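Local structure of PmbA-related protein (Thermotoga maritima, 1VL4) at residues S256-Q261 with L319-T324; A186-A191 with E220-I225; V120-K125 with T204-N209. The protein is a putative modulator of DNA gyrase and may act as a metallopeptidase of the U62 (PmbA/TldD) family. All blocks are in the same frame, centred on the assembly; numbering follows the deposited sequence.

Contacts 2 and 3 cross along the chain: 120-125, 186-191, 204-209 and 220-225 follow in that order, alternating between contacts 3 and 2. Both belong to the central PmbA/TldA region and are built on or against the six-stranded antiparallel sheet. Helix 210-223 links them, since 204-209 leads into its start and 220-225 contains its end. Their centres are about 31 Å apart. Contact 1 comes later, in the C-terminal region, and joins the starts of helices 257-261 and 322-328. It lies across the chain's centre from the others, about 44 Å from contact 2 and about 36 Å from contact 3, centre to centre. Contacts 2 and 3 thus hold the two ends of the helix 210-223 region to the sheet.

Contact 1 (S256-Q261 with L319-T324); sequences SAENVQ and LHNLKT
Thr324 and Ala257 carry this contact, where the starts of two helices come together. Leu319 adds the backbone link. Its O accepts from Ala257 N at 2.8 Å. This bond belongs to a single beta bridge between Ser256 and Leu319.

The methyl of Ala257 lies over one face of the His320 ring. Its CB is 3.4 Å from both ND1 and CE1 of His320. The same methyl also faces Thr324, with CB 3.8 Å from Thr324 OG1.

Thr324 OG1 sits between the backbone N and the carbonyl carbon (chi1 62°). It takes the N-H of Asn321 and shares a 2.8 Å hydrogen bond with His320 ND1, in which either atom may be the donor. In return, Asn321 OD1 accepts from Thr324 N at 2.9 Å. Asn321 and Thr324 form a capping box at the start of helix 322-328. The histidine bond helps fix the ring in place above the Ala257 methyl.

Gln261 reaches the carbon side of Thr324. Its side chain is extended, and NE2 comes within 3.5 Å of Thr324 CB while OE1 lies 3.6 Å from Thr324 CG2. Gln261 NE2 is hydrogen-bonded to Glu328 OE1, of helix 322-328. A water accepts from Asn321 ND2 and donates weakly to Glu258 OE1, bridging the two side chains.

Ser256 is the N-cap of helix 257-261, with OG accepting from Asn259 N at 3.3 Å. Both helices therefore begin with a side-chain cap next to this contact. Leu319 also bonds through its backbone to Ile255, just before the first segment. Ile341 of strand 340-341 touches Ser256, Glu258, Leu319 and Asn321, so that strand packs against both helix starts.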
# COMPACT_ATOMS: atom_id res chain seq x y z
N SER A 256 -4.14 7.83 20.25
CA SER A 256 -5.54 7.36 20.03
C SER A 256 -6.24 6.76 21.27
O SER A 256 -5.81 5.72 21.83
CB SER A 256 -5.59 6.36 18.88
OG SER A 256 -6.84 5.75 18.82
N ALA A 257 -7.34 7.38 21.71
CA ALA A 257 -8.14 6.80 22.82
C ALA A 257 -8.61 5.38 22.56
O ALA A 257 -8.84 4.60 23.50
CB ALA A 257 -9.34 7.67 23.15
N GLU A 258 -8.80 5.06 21.28
CA GLU A 258 -9.21 3.73 20.85
C GLU A 258 -8.09 2.72 21.10
O GLU A 258 -8.33 1.65 21.66
CB GLU A 258 -9.56 3.78 19.37
CG GLU A 258 -10.01 2.48 18.77
CD GLU A 258 -10.42 2.59 17.31
OE1 GLU A 258 -10.62 3.74 16.77
OE2 GLU A 258 -10.55 1.49 16.70
N ASN A 259 -6.86 3.06 20.69
CA ASN A 259 -5.68 2.20 20.97
C ASN A 259 -5.43 2.07 22.45
O ASN A 259 -5.03 1.01 22.94
CB ASN A 259 -4.42 2.74 20.29
CG ASN A 259 -4.41 2.48 18.80
OD1 ASN A 259 -5.09 1.61 18.32
ND2 ASN A 259 -3.64 3.25 18.07
N VAL A 260 -5.69 3.15 23.19
CA VAL A 260 -5.58 3.08 24.65
C VAL A 260 -6.58 2.11 25.24
O VAL A 260 -6.19 1.24 26.01
CB VAL A 260 -5.77 4.45 25.29
CG1 VAL A 260 -5.83 4.31 26.80
CG2 VAL A 260 -4.59 5.39 24.87
N GLN A 261 -7.86 2.26 24.87
CA GLN A 261 -8.93 1.32 25.30
C GLN A 261 -8.59 -0.13 24.98
O GLN A 261 -8.85 -1.00 25.78
CB GLN A 261 -10.28 1.66 24.63
CG GLN A 261 -10.95 2.94 25.19
CD GLN A 261 -12.18 3.46 24.35
OE1 GLN A 261 -12.60 2.85 23.36
NE2 GLN A 261 -12.75 4.58 24.80
N LEU A 319 -6.65 11.68 22.05
CA LEU A 319 -7.49 12.06 20.95
C LEU A 319 -8.66 11.06 20.80
O LEU A 319 -8.50 9.86 21.01
CB LEU A 319 -6.65 12.13 19.66
CG LEU A 319 -5.46 13.11 19.75
CD1 LEU A 319 -4.78 13.22 18.42
CD2 LEU A 319 -5.88 14.48 20.22
N HIS A 320 -9.82 11.59 20.45
CA HIS A 320 -11.07 10.86 20.43
C HIS A 320 -11.83 10.92 19.09
O HIS A 320 -11.63 11.83 18.27
CB HIS A 320 -12.00 11.41 21.51
CG HIS A 320 -11.55 11.10 22.90
ND1 HIS A 320 -11.87 9.92 23.54
CD2 HIS A 320 -10.81 11.81 23.78
CE1 HIS A 320 -11.36 9.93 24.76
NE2 HIS A 320 -10.71 11.07 24.93
N ASN A 321 -12.69 9.92 18.93
CA ASN A 321 -13.81 9.96 18.01
C ASN A 321 -15.09 9.97 18.84
O ASN A 321 -15.03 10.03 20.07
CB ASN A 321 -13.73 8.82 16.99
CG ASN A 321 -13.72 7.42 17.60
OD1 ASN A 321 -14.18 7.18 18.73
ND2 ASN A 321 -13.24 6.47 16.80
N LEU A 322 -16.25 9.98 18.19
CA LEU A 322 -17.51 10.08 18.93
C LEU A 322 -17.68 8.89 19.88
O LEU A 322 -18.11 9.07 21.02
CB LEU A 322 -18.70 10.18 17.97
CG LEU A 322 -18.78 11.48 17.14
CD1 LEU A 322 -19.95 11.47 16.14
CD2 LEU A 322 -18.90 12.67 18.06
N LYS A 323 -17.31 7.69 19.42
CA LYS A 323 -17.48 6.47 20.21
C LYS A 323 -16.64 6.51 21.47
O LYS A 323 -17.13 6.19 22.56
CB LYS A 323 -17.12 5.26 19.33
CG LYS A 323 -16.91 3.92 20.04
CD LYS A 323 -17.00 2.77 19.04
N THR A 324 -15.38 6.94 21.37
CA THR A 324 -14.50 6.89 22.55
C THR A 324 -14.86 8.03 23.49
O THR A 324 -14.86 7.85 24.73
CB THR A 324 -13.01 6.93 22.18
OG1 THR A 324 -12.74 8.15 21.53
CG2 THR A 324 -12.65 5.82 21.26
O HOH W 1 -13.22 3.96 17.77

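Contact 2 (A186-A191 with E220-I225)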
# COMPACT_ATOMS: atom_id res chain seq x y z
N ALA A 186 19.22 13.60 -4.65
CA ALA A 186 20.47 13.57 -5.37
C ALA A 186 21.43 12.51 -4.79
O ALA A 186 21.33 12.13 -3.64
CB ALA A 186 21.09 14.94 -5.39
N ILE A 187 22.30 11.99 -5.65
CA ILE A 187 23.40 11.07 -5.23
C ILE A 187 24.76 11.69 -5.53
O ILE A 187 25.04 12.06 -6.67
CB ILE A 187 23.29 9.70 -5.92
CG1 ILE A 187 21.96 9.04 -5.53
CG2 ILE A 187 24.50 8.79 -5.57
CD1 ILE A 187 21.68 7.73 -6.16
N ALA A 188 25.62 11.77 -4.48
CA ALA A 188 26.98 12.33 -4.56
C ALA A 188 28.04 11.21 -4.65
O ALA A 188 27.87 10.11 -4.12
CB ALA A 188 27.25 13.22 -3.36
N ARG A 189 29.12 11.49 -5.37
CA ARG A 189 30.18 10.54 -5.58
C ARG A 189 31.01 10.33 -4.31
O ARG A 189 31.51 11.28 -3.74
CB ARG A 189 31.08 11.07 -6.68
CG ARG A 189 32.25 10.17 -6.99
CD ARG A 189 33.14 10.78 -8.02
NE ARG A 189 32.55 10.77 -9.35
CZ ARG A 189 31.90 11.80 -9.89
NH1 ARG A 189 31.77 12.99 -9.28
NH2 ARG A 189 31.38 11.66 -11.09
N ASP A 190 31.16 9.06 -3.89
CA ASP A 190 32.01 8.73 -2.74
C ASP A 190 32.34 7.22 -2.75
O ASP A 190 31.74 6.46 -3.52
CB ASP A 190 31.30 9.16 -1.44
CG ASP A 190 32.22 9.22 -0.24
OD1 ASP A 190 33.45 9.29 -0.42
OD2 ASP A 190 31.70 9.22 0.90
N ALA A 191 33.27 6.78 -1.91
CA ALA A 191 33.58 5.35 -1.73
C ALA A 191 32.33 4.44 -1.68
O ALA A 191 32.31 3.34 -2.26
CB ALA A 191 34.40 5.16 -0.48
N GLU A 220 22.79 18.27 0.69
CA GLU A 220 22.58 17.13 1.57
C GLU A 220 23.51 15.96 1.22
O GLU A 220 24.30 15.50 2.06
CB GLU A 220 21.12 16.72 1.56
CG GLU A 220 20.17 17.71 2.25
CD GLU A 220 20.28 17.66 3.78
OE1 GLU A 220 19.97 16.60 4.38
OE2 GLU A 220 20.66 18.70 4.38
N ALA A 221 23.48 15.53 -0.02
CA ALA A 221 24.30 14.42 -0.48
C ALA A 221 25.80 14.69 -0.35
O ALA A 221 26.57 13.83 0.09
CB ALA A 221 23.94 14.08 -1.94
N ILE A 222 26.22 15.89 -0.75
CA ILE A 222 27.63 16.24 -0.80
C ILE A 222 28.26 16.30 0.59
O ILE A 222 29.42 15.94 0.79
CB ILE A 222 27.80 17.60 -1.50
CG1 ILE A 222 27.70 17.44 -3.01
CG2 ILE A 222 29.16 18.26 -1.17
CD1 ILE A 222 27.35 18.74 -3.75
N SER A 223 27.47 16.77 1.56
CA SER A 223 27.94 16.93 2.92
C SER A 223 28.30 15.59 3.58
O SER A 223 29.05 15.57 4.57
CB SER A 223 26.92 17.68 3.75
OG SER A 223 25.78 16.90 3.98
N LEU A 224 27.77 14.49 3.04
CA LEU A 224 28.08 13.15 3.54
C LEU A 224 29.32 12.55 2.88
O LEU A 224 29.75 11.44 3.25
CB LEU A 224 26.88 12.21 3.35
CG LEU A 224 25.65 12.61 4.13
CD1 LEU A 224 24.50 11.72 3.69
CD2 LEU A 224 25.88 12.52 5.64
N ILE A 225 29.92 13.25 1.93
CA ILE A 225 31.14 12.74 1.32
C ILE A 225 32.22 12.74 2.39
O ILE A 225 32.37 13.74 3.09
CB ILE A 225 31.59 13.59 0.14
CG1 ILE A 225 30.54 13.53 -0.99
CG2 ILE A 225 33.00 13.16 -0.33
CD1 ILE A 225 30.85 14.51 -2.10
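Ala221 turns its methyl toward the strand and packs against Ala188, with the two CB atoms 3.7 Å apart. The same Ala221 CB lies 3.7 Å from Ala186 O. Small side chains on both partners let the last turn of helix 210-223 come close to the end of strand 172-188. The Ala188 methyl also rests on the helix backbone, 3.6 Å from Ala221 O.

Ile222 follows and touches more lightly. Its CG1 reaches Ala188 CB at 4.3 Å, while the side chain also packs on Asp145 and Arg147. Leu224 contributes chiefly through its backbone. Its side chain goes to Lys390 and Tyr392 of strand 384-395, so the end of the helix is packed on that side by another sheet.

Ile225 gives up more surface here than any other residue of either segment. Its CG1 is anti to the carbonyl carbon (chi1 -64°). From CG1 the branch runs on to CD1, which lies 3.7 Å from Arg189 O and 4.0 Å from Ala188 CB. The other branch, CG2, lies 3.9 Å from Asp190 OD1. An alanine here would remove both branches and would probably open a gap beside the Ala188 methyl and Arg189 O, with Asp190 OD1 losing the CG2 methyl beside it.

The Asp190 side chain crosses that of Ile225 obliquely, and OD2 approaches Ile225 CA. That oxygen accepts from Gly226 N, just past the segment, and makes a salt bridge with Arg194. Contact between the segments is thus van der Waals in kind: methyl on methyl, methyl on carbonyl, and carboxylate against the Ile225 side chain. Asp190 OD2 finds its polar partners just beyond it, and the bond to Gly226 N ties the loop after the strand to the chain leaving the helix.

Contact 3 (V120-K125 with T204-N209); sequences VGRFEK and TPEDLN
Glu206 OE1 accepts from Arg122 NE at 3.0 Å, and Arg122 NH2 donates to Glu206 OE2 at 3.2 Å. The arginine thus grips the carboxylate side-on with two nitrogens, one to each oxygen. The pairing is not coplanar. Both oxygens lie near the guanidinium plane, but the donors come from above the carboxylate, whose plane is turned 60° from it. A bend in the arginine chain at chi3 (58°) sets NE beside OE1. A water links NH2 and OE2, weakly on the arginine side.

Thr204 OG1 lies alongside the arginine chain, 3.4 Å from Arg122 CD. It also faces Glu206 OE1, but that pair is modelled so short that its details are doubtful.

The rest of the contact is apolar. Pro205 CD sits 3.8 Å from the centroid of the Phe123 ring and only 5° off its normal, a CH-pi contact over the face. At the ring edge, Leu208 CD1 is 3.9 Å from Phe123 CZ. Phe123 also packs on Tyr156 and Asp158 of strand 148-167, and Leu208 on Glu200 and Ala202 of strand 194-202.

The chemistry is therefore layered: a buried CH-pi contact of proline on phenylalanine lies against the sheet, and an exposed salt bridge, probably weakened by solvent, joins the two loops outside it.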
# COMPACT_ATOMS: atom_id res chain seq x y z
N VAL A 120 -6.59 27.98 -1.73
CA VAL A 120 -6.14 29.24 -2.34
C VAL A 120 -6.49 29.36 -3.81
O VAL A 120 -6.82 30.43 -4.22
CB VAL A 120 -4.65 29.48 -2.05
CG1 VAL A 120 -4.14 30.75 -2.71
CG2 VAL A 120 -4.45 29.57 -0.52
N GLY A 121 -6.41 28.29 -4.59
CA GLY A 121 -6.79 28.35 -6.00
C GLY A 121 -5.68 28.68 -6.98
O GLY A 121 -5.93 28.82 -8.16
N ARG A 122 -4.45 28.81 -6.53
CA ARG A 122 -3.39 29.17 -7.45
C ARG A 122 -2.73 27.97 -8.16
O ARG A 122 -2.29 28.13 -9.28
CB ARG A 122 -2.37 30.05 -6.75
CG ARG A 122 -2.99 31.40 -6.28
CD ARG A 122 -1.97 32.39 -5.84
NE ARG A 122 -1.01 32.66 -6.90
CZ ARG A 122 -1.22 33.48 -7.93
NH1 ARG A 122 -2.39 34.12 -8.06
NH2 ARG A 122 -0.27 33.65 -8.85
N PHE A 123 -2.66 26.80 -7.54
CA PHE A 123 -2.06 25.63 -8.23
C PHE A 123 -2.86 25.32 -9.51
O PHE A 123 -2.29 25.02 -10.55
CB PHE A 123 -1.95 24.38 -7.30
CG PHE A 123 -0.70 24.35 -6.49
CD1 PHE A 123 0.51 24.04 -7.09
CD2 PHE A 123 -0.72 24.67 -5.11
CE1 PHE A 123 1.69 24.05 -6.37
CE2 PHE A 123 0.44 24.67 -4.39
CZ PHE A 123 1.65 24.36 -4.98
N GLU A 124 -4.19 25.44 -9.40
CA GLU A 124 -5.15 25.19 -10.49
C GLU A 124 -4.96 26.05 -11.71
O GLU A 124 -5.32 25.65 -12.81
CB GLU A 124 -6.58 25.49 -10.03
CG GLU A 124 -7.24 24.35 -9.35
CD GLU A 124 -8.50 24.79 -8.64
OE1 GLU A 124 -8.40 25.45 -7.58
OE2 GLU A 124 -9.60 24.50 -9.19
N LYS A 125 -4.44 27.25 -11.51
CA LYS A 125 -4.14 28.18 -12.60
C LYS A 125 -2.88 27.88 -13.41
O LYS A 125 -2.73 28.41 -14.50
CB LYS A 125 -4.06 29.59 -12.01
CG LYS A 125 -5.48 30.03 -11.51
CD LYS A 125 -5.61 31.54 -11.36
CE LYS A 125 -4.96 32.06 -10.07
NZ LYS A 125 -5.99 32.34 -9.03
N THR A 204 0.54 27.40 -2.08
CA THR A 204 0.56 28.08 -3.36
C THR A 204 1.89 27.78 -4.11
O THR A 204 2.88 27.49 -3.47
CB THR A 204 0.41 29.59 -3.14
OG1 THR A 204 0.21 30.26 -4.39
CG2 THR A 204 1.65 30.14 -2.53
N PRO A 205 1.89 27.86 -5.45
CA PRO A 205 3.10 27.56 -6.19
C PRO A 205 4.28 28.50 -5.84
O PRO A 205 5.44 28.10 -5.89
CB PRO A 205 2.69 27.73 -7.64
CG PRO A 205 1.27 27.90 -7.65
CD PRO A 205 0.74 28.11 -6.34
N GLU A 206 3.94 29.72 -5.42
CA GLU A 206 4.91 30.77 -5.12
C GLU A 206 5.71 30.39 -3.95
O GLU A 206 6.83 30.88 -3.77
CB GLU A 206 4.17 32.07 -4.76
CG GLU A 206 3.64 32.80 -5.95
CD GLU A 206 2.47 32.14 -6.60
OE1 GLU A 206 1.57 31.60 -5.89
OE2 GLU A 206 2.43 32.20 -7.85
N ASP A 207 5.18 29.50 -3.13
CA ASP A 207 5.95 29.07 -1.99
C ASP A 207 6.84 27.88 -2.20
O ASP A 207 7.44 27.39 -1.23
CB ASP A 207 5.03 28.86 -0.84
CG ASP A 207 4.42 30.19 -0.36
OD1 ASP A 207 4.91 31.34 -0.73
OD2 ASP A 207 3.42 30.04 0.36
N LEU A 208 6.93 27.43 -3.45
CA LEU A 208 7.86 26.39 -3.83
C LEU A 208 9.01 27.10 -4.51
O LEU A 208 8.79 27.92 -5.37
CB LEU A 208 7.23 25.39 -4.82
CG LEU A 208 6.07 24.56 -4.24
CD1 LEU A 208 5.45 23.65 -5.27
CD2 LEU A 208 6.44 23.75 -3.02
N ASN A 209 10.22 26.75 -4.10
CA ASN A 209 11.42 27.29 -4.76
C ASN A 209 12.19 26.11 -5.34
O ASN A 209 12.93 25.47 -4.62
CB ASN A 209 12.24 28.04 -3.70
CG ASN A 209 13.42 28.78 -4.29
OD1 ASN A 209 13.87 28.52 -5.40
ND2 ASN A 209 13.94 29.73 -3.52
O HOH W 2 0.98 30.82 -9.38